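Local coordinates for protein aminoacyl-histidine dipeptidase (Vibrio alginolyticus, PDB 3MRU) that probably hydrolyses dipeptides, including aminoacyl-histidine substrates such as carnosine, as a zinc-dependent metallopeptidase of the M20C family, at residues 12-17 against 472-476; 184-190 against 365-371; 193-197 against 323-327; 229-235 against 262-268. All coordinates share one frame; numbering follows the deposited sequence.

Contact 1. Residues 12-17 against 472-476; sequences SPAPLW and VQLFW
P13 and Q473 mark the closest passage of the two backbones, with their CA atoms 6.0 Å apart, where the start of helix 14-25 meets helix 469-485. P13 follows a cis peptide bond and occupies the N-cap position, and its ring is directed at the opposite helix. CG of P13 sits over one face of the W476 indole, 4.0 Å from the centroid of the five-membered ring and 22° off its normal. This is CH-pi geometry, offset toward the rim. The indole is presented by a W476 side chain whose CG stands trans to the backbone N (chi1 166°). L16 adds CD2, which lies 4.0 Å from CE3 of W476 and also reaches CG1 of V472. The contact brings the first helix of the chain, 14-25, against the last, 469-485, probably as part of the zinc-binding catalytic domain. Helix 124-132 closes the same apolar cluster, A129 touching both L16 and W476. The metal site is not far: the side chains of V472 and D119, a zinc ligand, are about 11 Å apart. V472 is directed at the 12-17 segment and spreads its branches along the W17 indole, CG1 lying 3.5 Å from NE1 of W17 and CG2 3.7 Å from CZ2 of W17. That NE1 also donates a weak bond to O of S12. At the more exposed margin the Q473 chain bends at chi2, and NE2 donates to OG of S12 at 2.8 Å. The hydroxyl oxygen lies close to the amide plane, although the N-H...O angle is only 130°.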
loop_
_atom_site.group_PDB
_atom_site.type_symbol
_atom_site.label_atom_id
_atom_site.label_comp_id
_atom_site.label_asym_id
_atom_site.label_seq_id
_atom_site.Cartn_x
_atom_site.Cartn_y
_atom_site.Cartn_z
ATOM N N SER A 12 15.805 -23.231 -14.635
ATOM C CA SER A 12 16.254 -23.548 -13.291
ATOM C C SER A 12 15.839 -22.489 -12.260
ATOM O O SER A 12 15.893 -21.297 -12.551
ATOM C CB SER A 12 17.755 -23.788 -13.266
ATOM O OG SER A 12 18.445 -22.583 -13.443
ATOM N N PRO A 13 15.428 -22.928 -11.048
ATOM C CA PRO A 13 15.437 -24.297 -10.536
ATOM C C PRO A 13 14.198 -25.046 -10.992
ATOM O O PRO A 13 13.072 -24.580 -10.765
ATOM C CB PRO A 13 15.394 -24.095 -9.028
ATOM C CG PRO A 13 14.585 -22.919 -8.866
ATOM C CD PRO A 13 14.844 -22.016 -10.059
ATOM N N ALA A 14 14.409 -26.193 -11.627
ATOM C CA ALA A 14 13.314 -26.868 -12.322
ATOM C C ALA A 14 12.135 -27.192 -11.429
ATOM O O ALA A 14 11.015 -26.855 -11.792
ATOM C CB ALA A 14 13.790 -28.104 -13.056
ATOM N N PRO A 15 12.375 -27.815 -10.255
ATOM C CA PRO A 15 11.226 -28.227 -9.443
ATOM C C PRO A 15 10.185 -27.111 -9.257
ATOM O O PRO A 15 8.982 -27.376 -9.383
ATOM C CB PRO A 15 11.862 -28.618 -8.107
ATOM C CG PRO A 15 13.257 -29.009 -8.445
ATOM C CD PRO A 15 13.660 -28.174 -9.622
ATOM N N LEU A 16 10.639 -25.876 -9.002
ATOM C CA LEU A 16 9.722 -24.763 -8.780
ATOM C C LEU A 16 9.073 -24.300 -10.075
ATOM O O LEU A 16 7.872 -24.070 -10.112
ATOM C CB LEU A 16 10.409 -23.606 -8.050
ATOM C CG LEU A 16 10.732 -22.234 -8.657
ATOM C CD1 LEU A 16 9.483 -21.421 -8.935
ATOM C CD2 LEU A 16 11.624 -21.474 -7.702
ATOM N N TRP A 17 9.868 -24.177 -11.137
ATOM C CA TRP A 17 9.372 -23.716 -12.425
ATOM C C TRP A 17 8.417 -24.706 -13.022
ATOM O O TRP A 17 7.621 -24.338 -13.878
ATOM C CB TRP A 17 10.502 -23.540 -13.400
ATOM C CG TRP A 17 11.195 -22.209 -13.365
ATOM C CD1 TRP A 17 12.475 -21.951 -12.930
ATOM C CD2 TRP A 17 10.682 -20.964 -13.836
ATOM N NE1 TRP A 17 12.777 -20.619 -13.099
ATOM C CE2 TRP A 17 11.695 -19.992 -13.651
ATOM C CE3 TRP A 17 9.463 -20.571 -14.395
ATOM C CZ2 TRP A 17 11.521 -18.667 -14.008
ATOM C CZ3 TRP A 17 9.291 -19.247 -14.747
ATOM C CH2 TRP A 17 10.313 -18.314 -14.560
ATOM N N VAL A 472 14.826 -15.577 -10.403
ATOM C CA VAL A 472 14.046 -16.644 -9.795
ATOM C C VAL A 472 15.034 -17.648 -9.198
ATOM O O VAL A 472 14.809 -18.183 -8.107
ATOM C CB VAL A 472 13.075 -17.321 -10.809
ATOM C CG1 VAL A 472 12.507 -18.603 -10.225
ATOM C CG2 VAL A 472 11.970 -16.359 -11.200
ATOM N N GLN A 473 16.132 -17.870 -9.919
ATOM C CA GLN A 473 17.230 -18.701 -9.431
ATOM C C GLN A 473 17.846 -18.098 -8.150
ATOM O O GLN A 473 18.051 -18.817 -7.158
ATOM C CB GLN A 473 18.276 -18.907 -10.541
ATOM C CG GLN A 473 19.492 -19.744 -10.157
ATOM C CD GLN A 473 19.145 -21.164 -9.786
ATOM O OE1 GLN A 473 19.204 -21.534 -8.613
ATOM N NE2 GLN A 473 18.769 -21.971 -10.779
ATOM N N LEU A 474 18.106 -16.782 -8.177
ATOM C CA LEU A 474 18.546 -16.032 -6.996
ATOM C C LEU A 474 17.552 -16.192 -5.866
ATOM O O LEU A 474 17.887 -16.707 -4.802
ATOM C CB LEU A 474 18.693 -14.554 -7.329
ATOM C CG LEU A 474 20.008 -14.066 -7.924
ATOM C CD1 LEU A 474 20.729 -15.110 -8.769
ATOM C CD2 LEU A 474 19.711 -12.842 -8.755
ATOM N N PHE A 475 16.318 -15.765 -6.114
ATOM C CA PHE A 475 15.298 -15.808 -5.097
ATOM C C PHE A 475 15.410 -17.149 -4.398
ATOM O O PHE A 475 15.477 -17.217 -3.170
ATOM C CB PHE A 475 13.907 -15.610 -5.699
ATOM C CG PHE A 475 12.803 -15.995 -4.782
ATOM C CD1 PHE A 475 12.072 -17.128 -5.004
ATOM C CD2 PHE A 475 12.519 -15.255 -3.667
ATOM C CE1 PHE A 475 11.063 -17.505 -4.133
ATOM C CE2 PHE A 475 11.504 -15.645 -2.792
ATOM C CZ PHE A 475 10.783 -16.762 -3.034
ATOM N N TRP A 476 15.484 -18.217 -5.182
ATOM C CA TRP A 476 15.459 -19.553 -4.614
ATOM C C TRP A 476 16.766 -19.860 -3.858
ATOM O O TRP A 476 16.772 -20.643 -2.900
ATOM C CB TRP A 476 15.136 -20.581 -5.701
ATOM C CG TRP A 476 15.400 -21.976 -5.291
ATOM C CD1 TRP A 476 16.576 -22.648 -5.437
ATOM C CD2 TRP A 476 14.488 -22.892 -4.657
ATOM N NE1 TRP A 476 16.459 -23.921 -4.927
ATOM C CE2 TRP A 476 15.189 -24.101 -4.447
ATOM C CE3 TRP A 476 13.149 -22.813 -4.256
ATOM C CZ2 TRP A 476 14.601 -25.217 -3.841
ATOM C CZ3 TRP A 476 12.561 -23.936 -3.654
ATOM C CH2 TRP A 476 13.292 -25.116 -3.453
#

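Contact 2. Residues 184-190 against 365-371; sequences CAGGIDG and LCLIRSL
I188 and I368 are directly paired across the strands, a hydrogen-bonded antiparallel pair whose side chains lie side by side on one face of the sheet. The chi1 of I188, -170°, sends CG1 trans to the main-chain nitrogen and puts the CG2 methyl against the neighbour, 3.8 Å from CB of I368. Both reach the layer formed by helix 373-389, where R376 touches each of them; C366, on the same face, meets L383 of that helix.

On the other face D189 and L367 form a non-hydrogen-bonded pair and again run alongside each other, with CD1 of L367 3.5 Å from OD1 of D189. L367 also turns its other methyl, CD2, over one face of the R369 guanidinium, 3.7 Å above the plane and toward the rim. The R369 chain is extended from CG to NE, and NE bonds OG of S220, an outside partner that helps fix the rotation of the group.

The backbone evidence agrees: I188 N to I368 O measures 2.9 Å and I368 N to I188 O 3.0 Å. G190 N to C366 O, at 2.7 Å, is nearly straight (171°). With axes 4.7 Å apart and directions 166° from parallel, these are adjacent antiparallel strands in the interior of the large sheet beyond the metal centre, consistent with the lid domain of two-domain M20 peptidases.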
loop_
_atom_site.group_PDB
_atom_site.type_symbol
_atom_site.label_atom_id
_atom_site.label_comp_id
_atom_site.label_asym_id
_atom_site.label_seq_id
_atom_site.Cartn_x
_atom_site.Cartn_y
_atom_site.Cartn_z
ATOM N N CYS A 184 5.876 -2.424 7.662
ATOM C CA CYS A 184 5.015 -1.531 6.880
ATOM C C CYS A 184 4.019 -0.761 7.743
ATOM O O CYS A 184 3.845 -1.047 8.922
ATOM C CB CYS A 184 4.288 -2.302 5.770
ATOM S SG CYS A 184 3.171 -3.528 6.393
ATOM N N ALA A 185 3.374 0.215 7.120
ATOM C CA ALA A 185 2.366 1.034 7.771
ATOM C C ALA A 185 0.977 0.416 7.721
ATOM O O ALA A 185 0.569 -0.147 6.707
ATOM C CB ALA A 185 2.342 2.424 7.136
ATOM N N GLY A 186 0.253 0.531 8.829
ATOM C CA GLY A 186 -1.179 0.271 8.845
ATOM C C GLY A 186 -1.832 1.505 8.283
ATOM O O GLY A 186 -1.145 2.420 7.820
ATOM N N GLY A 187 -3.151 1.548 8.302
ATOM C CA GLY A 187 -3.821 2.756 7.865
ATOM C C GLY A 187 -5.224 2.846 8.397
ATOM O O GLY A 187 -5.708 1.891 9.002
ATOM N N ILE A 188 -5.873 3.986 8.176
ATOM C CA ILE A 188 -7.279 4.125 8.487
ATOM C C ILE A 188 -7.861 5.354 7.798
ATOM O O ILE A 188 -7.232 6.419 7.774
ATOM C CB ILE A 188 -7.468 4.215 9.977
ATOM C CG1 ILE A 188 -8.941 4.104 10.344
ATOM C CG2 ILE A 188 -6.811 5.477 10.507
ATOM C CD1 ILE A 188 -9.796 5.292 10.163
ATOM N N ASP A 189 -9.052 5.194 7.223
ATOM C CA ASP A 189 -9.718 6.261 6.515
ATOM C C ASP A 189 -10.445 7.054 7.535
ATOM O O ASP A 189 -11.082 6.492 8.399
ATOM C CB ASP A 189 -10.760 5.704 5.554
ATOM C CG ASP A 189 -10.166 4.749 4.506
ATOM O OD1 ASP A 189 -9.174 5.126 3.835
ATOM O OD2 ASP A 189 -10.708 3.621 4.334
ATOM N N GLY A 190 -10.342 8.372 7.428
ATOM C CA GLY A 190 -11.127 9.311 8.241
ATOM C C GLY A 190 -11.989 10.248 7.406
ATOM O O GLY A 190 -11.685 10.532 6.241
ATOM N N LEU A 365 -11.952 14.424 3.689
ATOM C CA LEU A 365 -11.491 13.035 3.757
ATOM C C LEU A 365 -9.984 12.917 3.806
ATOM O O LEU A 365 -9.263 13.581 3.040
ATOM C CB LEU A 365 -11.964 12.260 2.533
ATOM C CG LEU A 365 -13.236 11.430 2.533
ATOM C CD1 LEU A 365 -14.441 12.226 2.996
ATOM C CD2 LEU A 365 -13.431 10.914 1.125
ATOM N N CYS A 366 -9.524 12.017 4.668
ATOM C CA CYS A 366 -8.109 11.853 4.933
ATOM C C CYS A 366 -7.739 10.439 5.373
ATOM O O CYS A 366 -8.598 9.630 5.733
ATOM C CB CYS A 366 -7.640 12.885 5.970
ATOM S SG CYS A 366 -8.132 12.481 7.657
ATOM N N LEU A 367 -6.444 10.148 5.347
ATOM C CA LEU A 367 -5.990 8.789 5.556
ATOM C C LEU A 367 -4.726 8.748 6.405
ATOM O O LEU A 367 -3.663 9.202 5.983
ATOM C CB LEU A 367 -5.780 8.090 4.205
ATOM C CG LEU A 367 -5.093 6.723 4.176
ATOM C CD1 LEU A 367 -5.912 5.686 4.895
ATOM C CD2 LEU A 367 -4.877 6.289 2.757
ATOM N N ILE A 368 -4.852 8.203 7.607
ATOM C CA ILE A 368 -3.728 8.149 8.516
ATOM C C ILE A 368 -2.989 6.860 8.264
ATOM O O ILE A 368 -3.610 5.787 8.148
ATOM C CB ILE A 368 -4.184 8.204 9.990
ATOM C CG1 ILE A 368 -5.063 9.431 10.220
ATOM C CG2 ILE A 368 -2.993 8.209 10.910
ATOM C CD1 ILE A 368 -5.875 9.411 11.514
ATOM N N ARG A 369 -1.667 6.967 8.175
ATOM C CA ARG A 369 -0.792 5.813 8.063
ATOM C C ARG A 369 0.137 5.779 9.252
ATOM O O ARG A 369 0.469 6.831 9.816
ATOM C CB ARG A 369 0.051 5.937 6.833
ATOM C CG ARG A 369 -0.698 5.820 5.593
ATOM C CD ARG A 369 0.258 6.104 4.484
ATOM N NE ARG A 369 -0.392 6.108 3.182
ATOM C CZ ARG A 369 -0.978 5.049 2.643
ATOM N NH1 ARG A 369 -1.026 3.904 3.313
ATOM N NH2 ARG A 369 -1.543 5.150 1.454
ATOM N N SER A 370 0.567 4.572 9.619
ATOM C CA SER A 370 1.516 4.388 10.705
ATOM C C SER A 370 2.061 2.961 10.761
ATOM O O SER A 370 1.370 2.011 10.395
ATOM C CB SER A 370 0.912 4.850 12.029
ATOM O OG SER A 370 1.863 4.659 13.054
ATOM N N LEU A 371 3.291 2.833 11.269
ATOM C CA LEU A 371 3.923 1.542 11.499
ATOM C C LEU A 371 3.496 1.116 12.887
ATOM O O LEU A 371 3.024 -0.006 13.078
ATOM C CB LEU A 371 5.440 1.626 11.438
ATOM C CG LEU A 371 6.118 2.497 10.383
ATOM C CD1 LEU A 371 7.605 2.509 10.638
ATOM C CD2 LEU A 371 5.851 1.976 8.992
#

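Contact 3. Residues 193-197 against 323-327; sequences TFDIT and RFIAA
F194, its side chain directed at the helix, meets R323 and F324 through two first torsions: a chi1 of 75° places CG of R323 between its backbone N and carbonyl carbon, and one of 164° swings the F324 ring trans to its own nitrogen. From there the R323 chain runs extended to NE and slides past F194 in the opposite direction. The rings of F194 and F324 make a T-shaped (edge-to-face) pair, centroids 5.4 Å apart and planes at 78°, with F324 supplying the edge: its CD1 stands 3.8 Å from CE1 of F194. CB of A327 touches the F194 rim at CZ, 3.7 Å away. Strand 181-199 is thus packed against helix 318-330, the strand and helix axes 10.4 Å apart. F253 and V362 extend the apolar cluster around F324.

The guanidinium of R323 lies with one face toward CD2 of F194, while NH1 comes 3.6 Å from that same CD2 near the plane of the ring. The cation therefore meets the ring rim and is not stacked over its pi face. The clear polar partners of R323 lie outside the two segments: D320 forms a salt bridge with NE and the A390 carbonyl accepts from NH1. The arginine therefore brings its charge to the rim of F194 already paired, which implies that apolar and aromatic packing carries much of the contact.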
loop_
_atom_site.group_PDB
_atom_site.type_symbol
_atom_site.label_atom_id
_atom_site.label_comp_id
_atom_site.label_asym_id
_atom_site.label_seq_id
_atom_site.Cartn_x
_atom_site.Cartn_y
_atom_site.Cartn_z
ATOM N N THR A 193 -16.987 15.728 8.651
ATOM C CA THR A 193 -18.136 16.223 7.925
ATOM C C THR A 193 -18.736 17.376 8.673
ATOM O O THR A 193 -18.754 17.386 9.905
ATOM C CB THR A 193 -19.221 15.138 7.748
ATOM O OG1 THR A 193 -18.701 13.849 8.118
ATOM C CG2 THR A 193 -19.724 15.123 6.296
ATOM N N PHE A 194 -19.234 18.339 7.907
ATOM C CA PHE A 194 -19.771 19.592 8.445
ATOM C C PHE A 194 -21.222 19.779 8.032
ATOM O O PHE A 194 -21.578 19.584 6.860
ATOM C CB PHE A 194 -18.935 20.795 7.974
ATOM C CG PHE A 194 -17.553 20.824 8.555
ATOM C CD1 PHE A 194 -16.521 20.089 7.969
ATOM C CD2 PHE A 194 -17.289 21.561 9.693
ATOM C CE1 PHE A 194 -15.270 20.077 8.508
ATOM C CE2 PHE A 194 -16.022 21.569 10.238
ATOM C CZ PHE A 194 -15.016 20.819 9.652
ATOM N N ASP A 195 -22.070 20.145 8.987
ATOM C CA ASP A 195 -23.454 20.373 8.638
ATOM C C ASP A 195 -23.750 21.859 8.471
ATOM O O ASP A 195 -24.122 22.558 9.436
ATOM C CB ASP A 195 -24.395 19.650 9.595
ATOM C CG ASP A 195 -24.742 18.248 9.106
ATOM O OD1 ASP A 195 -25.044 18.087 7.890
ATOM O OD2 ASP A 195 -24.705 17.306 9.931
ATOM N N ILE A 196 -23.585 22.317 7.228
ATOM C CA ILE A 196 -23.647 23.741 6.905
ATOM C C ILE A 196 -24.955 24.200 6.298
ATOM O O ILE A 196 -25.635 23.453 5.572
ATOM C CB ILE A 196 -22.482 24.228 5.984
ATOM C CG1 ILE A 196 -22.588 23.652 4.570
ATOM C CG2 ILE A 196 -21.133 23.894 6.599
ATOM C CD1 ILE A 196 -21.740 24.363 3.516
ATOM N N THR A 197 -25.267 25.458 6.623
ATOM C CA THR A 197 -26.396 26.209 6.060
ATOM C C THR A 197 -25.897 27.467 5.318
ATOM O O THR A 197 -24.809 27.990 5.610
ATOM C CB THR A 197 -27.398 26.610 7.157
ATOM O OG1 THR A 197 -26.720 27.391 8.152
ATOM C CG2 THR A 197 -27.998 25.361 7.794
ATOM N N ARG A 323 -15.743 27.977 11.338
ATOM C CA ARG A 323 -15.362 26.687 11.948
ATOM C C ARG A 323 -14.722 25.688 10.973
ATOM O O ARG A 323 -13.794 24.967 11.329
ATOM C CB ARG A 323 -16.524 26.070 12.743
ATOM C CG ARG A 323 -17.642 25.454 11.924
ATOM C CD ARG A 323 -18.959 25.363 12.724
ATOM N NE ARG A 323 -20.013 24.783 11.901
ATOM C CZ ARG A 323 -20.194 23.477 11.757
ATOM N NH1 ARG A 323 -19.414 22.620 12.405
ATOM N NH2 ARG A 323 -21.153 23.023 10.967
ATOM N N PHE A 324 -15.200 25.673 9.739
ATOM C CA PHE A 324 -14.620 24.798 8.745
ATOM C C PHE A 324 -13.186 25.240 8.464
ATOM O O PHE A 324 -12.263 24.416 8.440
ATOM C CB PHE A 324 -15.461 24.787 7.459
ATOM C CG PHE A 324 -14.741 24.222 6.267
ATOM C CD1 PHE A 324 -14.305 22.918 6.254
ATOM C CD2 PHE A 324 -14.482 25.014 5.157
ATOM C CE1 PHE A 324 -13.642 22.420 5.144
ATOM C CE2 PHE A 324 -13.825 24.521 4.043
ATOM C CZ PHE A 324 -13.406 23.233 4.027
ATOM N N ILE A 325 -12.996 26.537 8.250
ATOM C CA ILE A 325 -11.657 27.015 7.924
ATOM C C ILE A 325 -10.649 26.821 9.080
ATOM O O ILE A 325 -9.540 26.307 8.845
ATOM C CB ILE A 325 -11.645 28.451 7.391
ATOM C CG1 ILE A 325 -11.761 28.438 5.871
ATOM C CG2 ILE A 325 -10.349 29.154 7.764
ATOM C CD1 ILE A 325 -13.155 28.120 5.337
ATOM N N ALA A 326 -11.025 27.201 10.307
ATOM C CA ALA A 326 -10.163 26.921 11.459
ATOM C C ALA A 326 -9.799 25.432 11.510
ATOM O O ALA A 326 -8.640 25.063 11.742
ATOM C CB ALA A 326 -10.821 27.358 12.743
ATOM N N ALA A 327 -10.804 24.595 11.258
ATOM C CA ALA A 327 -10.650 23.157 11.302
ATOM C C ALA A 327 -9.620 22.778 10.261
ATOM O O ALA A 327 -8.546 22.284 10.605
ATOM C CB ALA A 327 -11.973 22.461 11.047
#

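Contact 4. Residues 229-235 against 262-268; sequences GNANKLI and IPREAFV
P263 lies over one face of the N230 amide and, displaced toward ND2, over one face of the N232 amide. This is helix-on-sheet packing in the region of the M20 dimerisation family: helix 231-242 rests on strand 266-273, the short axes 7.6 Å apart and inclined by 31°. CG of P263 is 3.5 Å from CG of N230, with CD set over the same amide face, while CG also approaches ND2 of N232 at 3.5 Å. CB of A266 lies on the side of the N232 amide that P263 occupies, 4.1 Å from OD1 of N232. The polar end of N232 is satisfied beyond the two segments, ND2 donating to the carbonyl of V352 in strand 346-358, which helps hold this amide in place.

N230 is the N-cap residue, and directly after it the backbone of the helix is tied to the loop before the strand. N of A231 donates to O of P263 at 3.1 Å with an N-H...O angle of 160°.

Small side chains permit the close approach, CB of A231 standing 3.5 Å from CB of A266. One turn on, I235 reaches down to the strand, and L212 of the neighbouring strand 205-213 also touches it. The chi1 of I235, -52°, carries CG2 trans to the backbone N, and that methyl rests 4.0 Å from CG1 of V268.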
loop_
_atom_site.group_PDB
_atom_site.type_symbol
_atom_site.label_atom_id
_atom_site.label_comp_id
_atom_site.label_asym_id
_atom_site.label_seq_id
_atom_site.Cartn_x
_atom_site.Cartn_y
_atom_site.Cartn_z
ATOM N N GLY A 229 3.666 19.523 -1.738
ATOM C CA GLY A 229 2.641 20.367 -1.157
ATOM C C GLY A 229 1.289 19.699 -1.195
ATOM O O GLY A 229 1.075 18.790 -1.983
ATOM N N ASN A 230 0.376 20.148 -0.342
ATOM C CA ASN A 230 -0.963 19.584 -0.283
ATOM C C ASN A 230 -1.888 20.722 -0.679
ATOM O O ASN A 230 -2.131 21.663 0.089
ATOM C CB ASN A 230 -1.219 19.014 1.126
ATOM C CG ASN A 230 -2.629 18.483 1.323
ATOM O OD1 ASN A 230 -2.805 17.317 1.657
ATOM N ND2 ASN A 230 -3.633 19.342 1.163
ATOM N N ALA A 231 -2.388 20.629 -1.905
ATOM C CA ALA A 231 -3.266 21.646 -2.498
ATOM C C ALA A 231 -4.387 22.133 -1.549
ATOM O O ALA A 231 -4.632 23.344 -1.442
ATOM C CB ALA A 231 -3.850 21.107 -3.803
ATOM N N ASN A 232 -5.037 21.182 -0.867
ATOM C CA ASN A 232 -6.136 21.454 0.054
ATOM C C ASN A 232 -5.705 22.408 1.104
ATOM O O ASN A 232 -6.395 23.371 1.397
ATOM C CB ASN A 232 -6.587 20.175 0.752
ATOM C CG ASN A 232 -7.514 19.336 -0.105
ATOM O OD1 ASN A 232 -8.365 19.873 -0.814
ATOM N ND2 ASN A 232 -7.370 18.012 -0.027
ATOM N N LYS A 233 -4.540 22.123 1.667
ATOM C CA LYS A 233 -4.072 22.855 2.833
ATOM C C LYS A 233 -3.563 24.238 2.471
ATOM O O LYS A 233 -3.772 25.200 3.202
ATOM C CB LYS A 233 -3.042 22.036 3.626
ATOM C CG LYS A 233 -3.662 20.839 4.289
ATOM C CD LYS A 233 -3.315 20.768 5.754
ATOM C CE LYS A 233 -3.890 21.926 6.582
ATOM N NZ LYS A 233 -3.396 21.900 8.004
ATOM N N LEU A 234 -2.925 24.346 1.321
ATOM C CA LEU A 234 -2.418 25.630 0.906
ATOM C C LEU A 234 -3.547 26.655 0.704
ATOM O O LEU A 234 -3.472 27.788 1.176
ATOM C CB LEU A 234 -1.536 25.457 -0.331
ATOM C CG LEU A 234 -0.342 24.528 -0.036
ATOM C CD1 LEU A 234 0.499 24.219 -1.262
ATOM C CD2 LEU A 234 0.559 25.053 1.103
ATOM N N ILE A 235 -4.622 26.235 0.051
ATOM C CA ILE A 235 -5.777 27.108 -0.109
ATOM C C ILE A 235 -6.503 27.371 1.207
ATOM O O ILE A 235 -7.225 28.341 1.330
ATOM C CB ILE A 235 -6.761 26.554 -1.137
ATOM C CG1 ILE A 235 -6.024 26.222 -2.432
ATOM C CG2 ILE A 235 -7.875 27.568 -1.400
ATOM C CD1 ILE A 235 -5.319 27.394 -3.170
ATOM N N ILE A 262 -1.698 12.409 -2.566
ATOM C CA ILE A 262 -1.427 13.790 -2.157
ATOM C C ILE A 262 -2.076 14.760 -3.148
ATOM O O ILE A 262 -1.736 14.732 -4.334
ATOM C CB ILE A 262 0.085 14.054 -2.111
ATOM C CG1 ILE A 262 0.807 12.937 -1.364
ATOM C CG2 ILE A 262 0.341 15.346 -1.429
ATOM C CD1 ILE A 262 2.316 12.868 -1.603
ATOM N N PRO A 263 -3.003 15.622 -2.676
ATOM C CA PRO A 263 -3.855 16.327 -3.629
ATOM C C PRO A 263 -3.050 17.382 -4.361
ATOM O O PRO A 263 -2.361 18.176 -3.730
ATOM C CB PRO A 263 -4.927 16.961 -2.745
ATOM C CG PRO A 263 -4.281 17.143 -1.446
ATOM C CD PRO A 263 -3.283 16.028 -1.289
ATOM N N ARG A 264 -3.112 17.369 -5.685
ATOM C CA ARG A 264 -2.299 18.279 -6.471
ATOM C C ARG A 264 -3.070 19.489 -6.962
ATOM O O ARG A 264 -2.487 20.536 -7.216
ATOM C CB ARG A 264 -1.677 17.552 -7.644
ATOM C CG ARG A 264 -2.653 17.227 -8.724
ATOM C CD ARG A 264 -1.950 16.580 -9.866
ATOM N NE ARG A 264 -1.146 15.440 -9.439
ATOM C CZ ARG A 264 -0.251 14.843 -10.217
ATOM N NH1 ARG A 264 0.446 13.807 -9.762
ATOM N NH2 ARG A 264 -0.047 15.295 -11.455
ATOM N N GLU A 265 -4.374 19.357 -7.104
ATOM C CA GLU A 265 -5.166 20.464 -7.577
ATOM C C GLU A 265 -6.261 20.683 -6.581
ATOM O O GLU A 265 -6.825 19.728 -6.085
ATOM C CB GLU A 265 -5.740 20.139 -8.952
ATOM C CG GLU A 265 -6.816 21.106 -9.457
ATOM C CD GLU A 265 -7.165 20.869 -10.924
ATOM O OE1 GLU A 265 -7.746 21.786 -11.571
ATOM O OE2 GLU A 265 -6.848 19.762 -11.433
ATOM N N ALA A 266 -6.557 21.929 -6.265
ATOM C CA ALA A 266 -7.650 22.227 -5.364
ATOM C C ALA A 266 -8.120 23.604 -5.686
ATOM O O ALA A 266 -7.372 24.397 -6.241
ATOM C CB ALA A 266 -7.183 22.178 -3.947
ATOM N N PHE A 267 -9.355 23.912 -5.341
ATOM C CA PHE A 267 -9.844 25.247 -5.605
ATOM C C PHE A 267 -10.982 25.658 -4.703
ATOM O O PHE A 267 -11.716 24.827 -4.180
ATOM C CB PHE A 267 -10.260 25.380 -7.068
ATOM C CG PHE A 267 -11.583 24.743 -7.397
ATOM C CD1 PHE A 267 -12.787 25.355 -7.022
ATOM C CD2 PHE A 267 -11.631 23.560 -8.126
ATOM C CE1 PHE A 267 -14.008 24.788 -7.337
ATOM C CE2 PHE A 267 -12.868 22.984 -8.459
ATOM C CZ PHE A 267 -14.053 23.605 -8.058
ATOM N N VAL A 268 -11.124 26.960 -4.544
ATOM C CA VAL A 268 -12.210 27.519 -3.810
ATOM C C VAL A 268 -12.807 28.541 -4.756
ATOM O O VAL A 268 -12.074 29.214 -5.485
ATOM C CB VAL A 268 -11.713 28.183 -2.496
ATOM C CG1 VAL A 268 -11.056 29.519 -2.785
ATOM C CG2 VAL A 268 -12.847 28.442 -1.562
#

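In the fold
Contact 1 stands apart, on the catalytic part of the chain: its centre is 37 to 58 Å from those of the others, it is only partly buried, and it joins two helices through rings, methyls and one side-chain hydrogen bond. Contacts 2, 3 and 4 all reach the same large mixed sheet and are buried. Contact 2 lies nearest the centre of the chain, its centre about 10 Å away, and depends on backbone bonding between strands. Contact 3 uses the same strand 181-199 farther along, where aromatic packing against a helix takes over. In contact 4 a helix and a strand meet through alanines, proline and amides; its nearest atoms are about 6 Å from those of contacts 2 and 3.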